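Local atomic coordinates of hypothetical protein PH1109 (Pyrococcus horikoshii, PDB entry 2D5A), a protein that is of unknown function but belongs to the CoA-binding family of Rossmann-like folds and holds coenzyme A in this model. Residues A[24-29]-A[79-84]; A[69-74]-A[91-96]. All blocks are in the same frame, centred on the assembly; numbering follows the deposited sequence.

Interaction 1 of 2, residues A[24-29]-A[79-84]; sequences KIALVG and EVVDLF. With COA (coenzyme A), chain B.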
# COMPACT_ATOMS: atom_id res chain seq x y z
N LYS A 24 4.91 -8.66 -1.78
CA LYS A 24 5.81 -8.14 -0.63
C LYS A 24 5.26 -6.73 -0.37
O LYS A 24 5.53 -5.79 -1.22
CB LYS A 24 7.27 -8.02 -1.12
CG LYS A 24 7.86 -9.45 -1.46
CD LYS A 24 8.11 -10.23 -0.19
CE LYS A 24 9.03 -11.50 -0.42
NZ LYS A 24 9.29 -12.17 0.93
N ILE A 25 4.55 -6.59 0.74
CA ILE A 25 3.84 -5.30 1.00
C ILE A 25 4.44 -4.59 2.20
O ILE A 25 4.67 -5.28 3.24
CB ILE A 25 2.36 -5.59 1.36
CG1 ILE A 25 1.62 -6.52 0.30
CG2 ILE A 25 1.54 -4.17 1.36
CD1 ILE A 25 1.67 -6.03 -1.12
N ALA A 26 4.67 -3.27 2.13
CA ALA A 26 5.05 -2.48 3.35
C ALA A 26 3.73 -1.78 3.62
O ALA A 26 3.32 -0.93 2.78
CB ALA A 26 6.08 -1.47 3.01
N LEU A 27 3.11 -2.06 4.78
CA LEU A 27 1.78 -1.50 5.07
C LEU A 27 2.05 -0.39 6.12
O LEU A 27 2.29 -0.59 7.30
CB LEU A 27 0.84 -2.59 5.60
CG LEU A 27 -0.68 -2.16 5.64
CD1 LEU A 27 -1.62 -3.34 5.49
CD2 LEU A 27 -0.97 -1.42 7.05
N VAL A 28 1.91 0.83 5.59
CA VAL A 28 2.36 2.03 6.41
C VAL A 28 1.18 2.59 7.17
O VAL A 28 0.10 2.82 6.58
CB VAL A 28 2.93 3.13 5.39
CG1 VAL A 28 3.25 4.41 6.20
CG2 VAL A 28 4.15 2.61 4.65
N GLY A 29 1.35 2.80 8.46
CA GLY A 29 0.19 3.19 9.31
C GLY A 29 -0.43 1.95 9.99
O GLY A 29 -1.49 1.96 10.59
N GLU A 79 7.64 -4.61 -2.75
CA GLU A 79 7.06 -4.38 -4.10
C GLU A 79 5.94 -3.28 -4.02
O GLU A 79 5.82 -2.50 -4.94
CB GLU A 79 6.41 -5.69 -4.59
CG GLU A 79 7.52 -6.63 -5.00
CD GLU A 79 7.15 -8.13 -4.96
OE1 GLU A 79 6.12 -8.56 -4.38
OE2 GLU A 79 7.92 -8.90 -5.62
N VAL A 80 5.12 -3.33 -2.99
CA VAL A 80 4.03 -2.37 -2.87
C VAL A 80 4.09 -1.64 -1.55
O VAL A 80 4.26 -2.30 -0.55
CB VAL A 80 2.69 -3.08 -2.89
CG1 VAL A 80 1.52 -2.05 -2.80
CG2 VAL A 80 2.49 -3.92 -4.21
N VAL A 81 4.03 -0.29 -1.57
CA VAL A 81 3.86 0.44 -0.29
C VAL A 81 2.42 0.78 -0.21
O VAL A 81 1.97 1.59 -1.07
CB VAL A 81 4.80 1.64 -0.30
CG1 VAL A 81 4.57 2.43 1.00
CG2 VAL A 81 6.34 1.12 -0.33
N ASP A 82 1.68 0.24 0.77
CA ASP A 82 0.18 0.35 0.88
C ASP A 82 0.02 1.36 2.02
O ASP A 82 0.39 1.09 3.14
CB ASP A 82 -0.34 -1.05 1.20
CG ASP A 82 -1.78 -1.13 1.34
OD1 ASP A 82 -2.46 -0.23 0.66
OD2 ASP A 82 -2.35 -1.99 2.00
N LEU A 83 -0.56 2.54 1.69
CA LEU A 83 -0.53 3.69 2.63
C LEU A 83 -1.79 3.85 3.42
O LEU A 83 -2.87 3.91 2.82
CB LEU A 83 -0.29 4.98 1.81
CG LEU A 83 1.05 5.02 1.08
CD1 LEU A 83 0.98 6.16 -0.02
CD2 LEU A 83 2.26 5.28 2.08
N PHE A 84 -1.69 3.79 4.77
CA PHE A 84 -2.83 4.04 5.68
C PHE A 84 -2.41 5.22 6.62
O PHE A 84 -2.55 5.14 7.86
CB PHE A 84 -3.11 2.82 6.55
CG PHE A 84 -3.84 1.71 5.81
CD1 PHE A 84 -5.24 1.63 5.90
CD2 PHE A 84 -3.14 0.78 5.08
CE1 PHE A 84 -5.96 0.57 5.26
CE2 PHE A 84 -3.82 -0.28 4.46
CZ PHE A 84 -5.20 -0.40 4.54
N1A COA B . 4.02 6.61 10.18
C2A COA B . 3.29 5.51 10.29
N3A COA B . 2.12 5.47 10.93
C4A COA B . 1.64 6.61 11.44
C5A COA B . 2.35 7.81 11.32
C6A COA B . 3.59 7.78 10.69
N6A COA B . 4.38 8.87 10.63
N7A COA B . 1.64 8.74 11.95
C8A COA B . 0.53 8.19 12.44
N9A COA B . 0.53 6.88 12.13
C1B COA B . -0.45 5.87 12.58
C2B COA B . -0.88 6.05 14.04
O2B COA B . -0.00 5.33 14.90
C3B COA B . -2.31 5.50 14.01
O3B COA B . -2.45 4.21 14.60
P3B COA B . -2.72 4.11 16.19
O7A COA B . -2.59 2.53 16.47
O8A COA B . -4.19 4.64 16.47
O9A COA B . -1.66 4.93 16.84
C4B COA B . -2.67 5.47 12.52
O4B COA B . -1.63 6.17 11.84
C5B COA B . -4.00 6.19 12.28
O5B COA B . -3.94 7.48 12.87
P1A COA B . -4.74 8.75 12.24
O1A COA B . -4.11 9.10 10.94
O2A COA B . -4.72 9.73 13.35
O3A COA B . -6.22 8.14 12.15
P2A COA B . -7.49 8.83 11.41
O4A COA B . -8.66 8.32 12.16
O5A COA B . -7.19 10.28 11.28
O6A COA B . -7.54 8.16 9.95
CBP COA B . -6.35 7.33 8.06
CCP COA B . -6.71 8.58 8.86
CDP COA B . -5.77 6.21 8.92
CEP COA B . -5.61 7.71 6.78
CAP COA B . -7.72 6.79 7.61
OAP COA B . -8.47 7.70 6.80
C9P COA B . -7.68 5.47 6.83
O9P COA B . -7.72 4.35 7.58
N8P COA B . -7.74 5.47 5.50
C7P COA B . -7.80 4.22 4.72
C6P COA B . -9.28 3.83 4.67
C5P COA B . -9.46 2.53 3.88
O5P COA B . -8.84 2.45 2.68
N4P COA B . -10.15 1.55 4.44
C3P COA B . -10.30 0.27 3.74
C2P COA B . -11.81 0.06 3.57
S1P COA B . -12.09 -1.58 2.83
O HOH W 1 -3.60 3.69 9.92
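Ile25, Ala26, Leu27 and Val28 pair in register with Val80, Val81, Asp82 and Leu83 as neighbouring parallel strands, whose short axes approach to 4.7 Å. Backbone hydrogen bonds carry the pairing. Val80 N donates to Lys24 O, Ala26 N to Val80 O, Asp82 N to Ala26 O (2.8 Å) and Val28 N to Asp82 O, and Phe84 N closes the run on Val28 O. At the other end Lys24 O takes a second donor, Glu79 N at 2.9 Å. The Glu79 side chain returns to the same residue: its OE1 accepts from Lys24 N at 2.9 Å, on the anti side and 32° out of the carboxylate plane. OE2 forms a salt bridge with Arg21, while Lys24 NZ reaches Asp51 and Asp76.

Apolar contacts divide between the two faces of the sheet. On one, Ile25 CD1 lies 3.6 Å from Val80 CB. Farther along, Leu27, with CG opposite its own N across the CA-CB bond (chi1 -167°), brings CD2 to 3.7 Å from Phe84 CD2. On the other face Val28 CG2 meets Val81 CG1 at 3.7 Å, and Val28 CB lies beside Leu83 CD2. Asp82 points to the Ile25 and Leu27 face, where its OD1 is hydrogen-bonded to Gln108.

Polar links continue past the strand ends: one water donates to both Gly29 O and Phe84 O. Gly29 CA comes within 3.4 Å of N3A of coenzyme A. Gly29 has a positive phi (95°), a conformation that suits glycine. Backbone pairing thus fixes two adjacent inner strands of a parallel, Rossmann-like sheet, with their C-terminal ends against the ligand, and the buried Asp82 carboxylate is met at OD1 by the neutral amide of Gln108.

Interaction 2 of 2, residues A[69-74]-A[91-96]; sequences PSVLDI and MEYVEQ. With COA (coenzyme A), chain B.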
# COMPACT_ATOMS: atom_id res chain seq x y z
N PRO A 69 10.22 1.12 11.54
CA PRO A 69 10.08 2.58 11.63
C PRO A 69 10.18 3.28 10.26
O PRO A 69 9.83 4.47 10.17
CB PRO A 69 11.18 3.01 12.62
CG PRO A 69 12.33 1.99 12.30
CD PRO A 69 11.58 0.62 12.03
N SER A 70 10.57 2.53 9.21
CA SER A 70 10.64 3.10 7.87
C SER A 70 10.58 1.94 6.88
O SER A 70 10.97 0.77 7.22
CB SER A 70 11.97 3.89 7.79
OG SER A 70 12.68 3.60 6.69
N VAL A 71 10.14 2.21 5.64
CA VAL A 71 10.15 1.11 4.63
C VAL A 71 11.61 0.73 4.39
O VAL A 71 11.91 -0.40 3.97
CB VAL A 71 9.48 1.70 3.34
CG1 VAL A 71 9.70 0.68 2.16
CG2 VAL A 71 7.96 2.06 3.61
N LEU A 72 12.56 1.68 4.57
CA LEU A 72 13.96 1.38 4.25
C LEU A 72 14.61 0.41 5.27
O LEU A 72 15.67 -0.19 4.94
CB LEU A 72 14.80 2.70 4.24
CG LEU A 72 14.37 3.50 2.98
CD1 LEU A 72 15.11 4.92 3.01
CD2 LEU A 72 14.72 2.69 1.70
N ASP A 73 14.00 0.27 6.45
CA ASP A 73 14.53 -0.66 7.46
C ASP A 73 14.06 -2.07 7.27
O ASP A 73 14.62 -2.97 7.96
CB ASP A 73 14.14 -0.23 8.89
CG ASP A 73 14.92 1.04 9.27
OD1 ASP A 73 14.41 2.12 9.35
OD2 ASP A 73 16.10 0.95 9.35
N ILE A 74 13.19 -2.32 6.26
CA ILE A 74 12.68 -3.71 6.10
C ILE A 74 13.78 -4.56 5.46
O ILE A 74 14.32 -4.25 4.39
CB ILE A 74 11.46 -3.66 5.20
CG1 ILE A 74 10.34 -2.92 6.00
CG2 ILE A 74 11.00 -5.14 4.77
CD1 ILE A 74 9.03 -2.64 5.08
N MET A 91 4.11 11.83 1.60
CA MET A 91 5.21 12.22 0.72
C MET A 91 6.48 11.55 1.17
O MET A 91 7.32 11.05 0.37
CB MET A 91 5.35 13.76 0.76
CG MET A 91 6.72 14.24 0.27
SD MET A 91 6.85 13.77 -1.47
CE MET A 91 5.34 14.63 -2.05
N GLU A 92 6.65 11.51 2.47
CA GLU A 92 7.85 10.88 3.04
C GLU A 92 7.92 9.40 2.71
O GLU A 92 8.98 8.90 2.38
CB GLU A 92 7.78 11.03 4.50
CG GLU A 92 8.06 12.45 4.82
CD GLU A 92 9.46 12.88 4.36
OE1 GLU A 92 10.42 12.02 4.32
OE2 GLU A 92 9.60 14.09 4.07
N TYR A 93 6.79 8.74 2.80
CA TYR A 93 6.73 7.30 2.56
C TYR A 93 6.91 6.97 1.09
O TYR A 93 7.47 5.91 0.75
CB TYR A 93 5.43 6.67 3.18
CG TYR A 93 5.64 6.54 4.67
CD1 TYR A 93 4.94 7.36 5.58
CD2 TYR A 93 6.58 5.64 5.18
CE1 TYR A 93 5.14 7.29 6.97
CE2 TYR A 93 6.82 5.56 6.55
CZ TYR A 93 6.13 6.34 7.42
OH TYR A 93 6.27 6.25 8.78
N VAL A 94 6.51 7.90 0.21
CA VAL A 94 6.70 7.69 -1.24
C VAL A 94 8.16 7.86 -1.52
O VAL A 94 8.77 7.12 -2.36
CB VAL A 94 5.81 8.75 -2.07
CG1 VAL A 94 6.42 8.92 -3.50
CG2 VAL A 94 4.39 8.21 -2.20
N GLU A 95 8.78 8.81 -0.82
CA GLU A 95 10.23 8.96 -0.99
C GLU A 95 10.91 7.67 -0.51
O GLU A 95 11.86 7.18 -1.13
CB GLU A 95 10.84 10.10 -0.15
CG GLU A 95 10.62 11.48 -0.69
CD GLU A 95 11.29 11.54 -2.01
OE1 GLU A 95 12.55 11.26 -2.05
OE2 GLU A 95 10.58 11.80 -3.00
N GLN A 96 10.49 7.15 0.63
CA GLN A 96 11.16 5.90 1.06
C GLN A 96 10.92 4.79 0.00
O GLN A 96 11.88 3.99 -0.30
CB GLN A 96 10.54 5.46 2.42
CG GLN A 96 10.93 6.37 3.63
CD GLN A 96 10.22 5.95 4.86
OE1 GLN A 96 9.66 4.81 4.95
NE2 GLN A 96 10.21 6.83 5.86
N1A COA B . 4.02 6.61 10.18
C2A COA B . 3.29 5.51 10.29
N3A COA B . 2.12 5.47 10.93
C4A COA B . 1.64 6.61 11.44
C5A COA B . 2.35 7.81 11.32
C6A COA B . 3.59 7.78 10.69
N6A COA B . 4.38 8.87 10.63
N7A COA B . 1.64 8.74 11.95
C8A COA B . 0.53 8.19 12.44
N9A COA B . 0.53 6.88 12.13
C1B COA B . -0.45 5.87 12.58
C2B COA B . -0.88 6.05 14.04
O2B COA B . -0.00 5.33 14.90
C3B COA B . -2.31 5.50 14.01
O3B COA B . -2.45 4.21 14.60
P3B COA B . -2.72 4.11 16.19
O7A COA B . -2.59 2.53 16.47
O8A COA B . -4.19 4.64 16.47
O9A COA B . -1.66 4.93 16.84
C4B COA B . -2.67 5.47 12.52
O4B COA B . -1.63 6.17 11.84
C5B COA B . -4.00 6.19 12.28
O5B COA B . -3.94 7.48 12.87
P1A COA B . -4.74 8.75 12.24
O1A COA B . -4.11 9.10 10.94
O2A COA B . -4.72 9.73 13.35
O3A COA B . -6.22 8.14 12.15
P2A COA B . -7.49 8.83 11.41
O4A COA B . -8.66 8.32 12.16
O5A COA B . -7.19 10.28 11.28
O6A COA B . -7.54 8.16 9.95
CBP COA B . -6.35 7.33 8.06
CCP COA B . -6.71 8.58 8.86
CDP COA B . -5.77 6.21 8.92
CEP COA B . -5.61 7.71 6.78
CAP COA B . -7.72 6.79 7.61
OAP COA B . -8.47 7.70 6.80
C9P COA B . -7.68 5.47 6.83
O9P COA B . -7.72 4.35 7.58
N8P COA B . -7.74 5.47 5.50
C7P COA B . -7.80 4.22 4.72
C6P COA B . -9.28 3.83 4.67
C5P COA B . -9.46 2.53 3.88
O5P COA B . -8.84 2.45 2.68
N4P COA B . -10.15 1.55 4.44
C3P COA B . -10.30 0.27 3.74
C2P COA B . -11.81 0.06 3.57
S1P COA B . -12.09 -1.58 2.83
O HOH W 2 9.11 6.60 8.65
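Gln96 reaches from its helix to the backbone of Val71, and OE1 accepts from Val71 N at 2.7 Å. The N-H points nearly straight at the oxygen (167°). The donor nevertheless stands above the amide's carbonyl plane, 38° out of it, so the bond does not follow a lone pair. Beyond CG the glutamine is extended, which carries its amide from the helix to the turn. There OE1 also lies 3.5 Å from Val71 CG2, and the Gln96 and Val71 side chains run at a slant to one another. The amide nitrogen serves a different partner: NE2 donates to a water that in turn donates to Pro69 O at 2.7 Å and, weakly, to Tyr93 OH. One amide thus links the helix to the backbone of Pro69 and Val71, directly through OE1 and by way of a water through NE2.

The turn has its own brace, since Ser70 OG accepts from Leu72 N at 2.9 Å in an ST turn at the start of the 3-10 segment 71-73. Leu72 places CD2 3.7 Å from Gln96 O, at the more exposed border of the contact.

Tyr93 is set obliquely to Val71, with CD2 4.1 Å from Val71 CG2. Its CG is opposite the carbonyl carbon (chi1 -77°), an orientation in which the ring extends toward the ligand and OH donates to N1A of coenzyme A at 2.7 Å. The phenol oxygen thus engages the adenine ring and the weak water link to the turn.

The arrangement bridges helix 90-100 and the loop leading to strand 80-83. On the sheet side, Val71 and Tyr93 both pack on strand 24-28, Tyr93 also touches Val55 of strand 51-55, and Val94 touches Ala116 of helix 114-122.

How the interactions relate
Interactions 1 and 2 have centres about 9 Å apart and meet on the sheet face that bears Ala26 and Val28. Tyr93 is the main junction: its CD1 lies 3.5 Å from Val28 CG1, and its CB is 3.6 Å from Leu83 CD2, so one residue of helix 90-100 packs on both strands of 24-29/79-84. The loop joins in through Ile74 CD1, 3.8 Å from Ala26 CB, and Val71 CG2, 4.0 Å from Val28 CG2. Coenzyme A touches both contacts: its adenine adjoins Gly29 at the strand end and Tyr93 from the helix. Strand 80-83 and helix 90-100 are consecutive, and the four segments alternate along the chain.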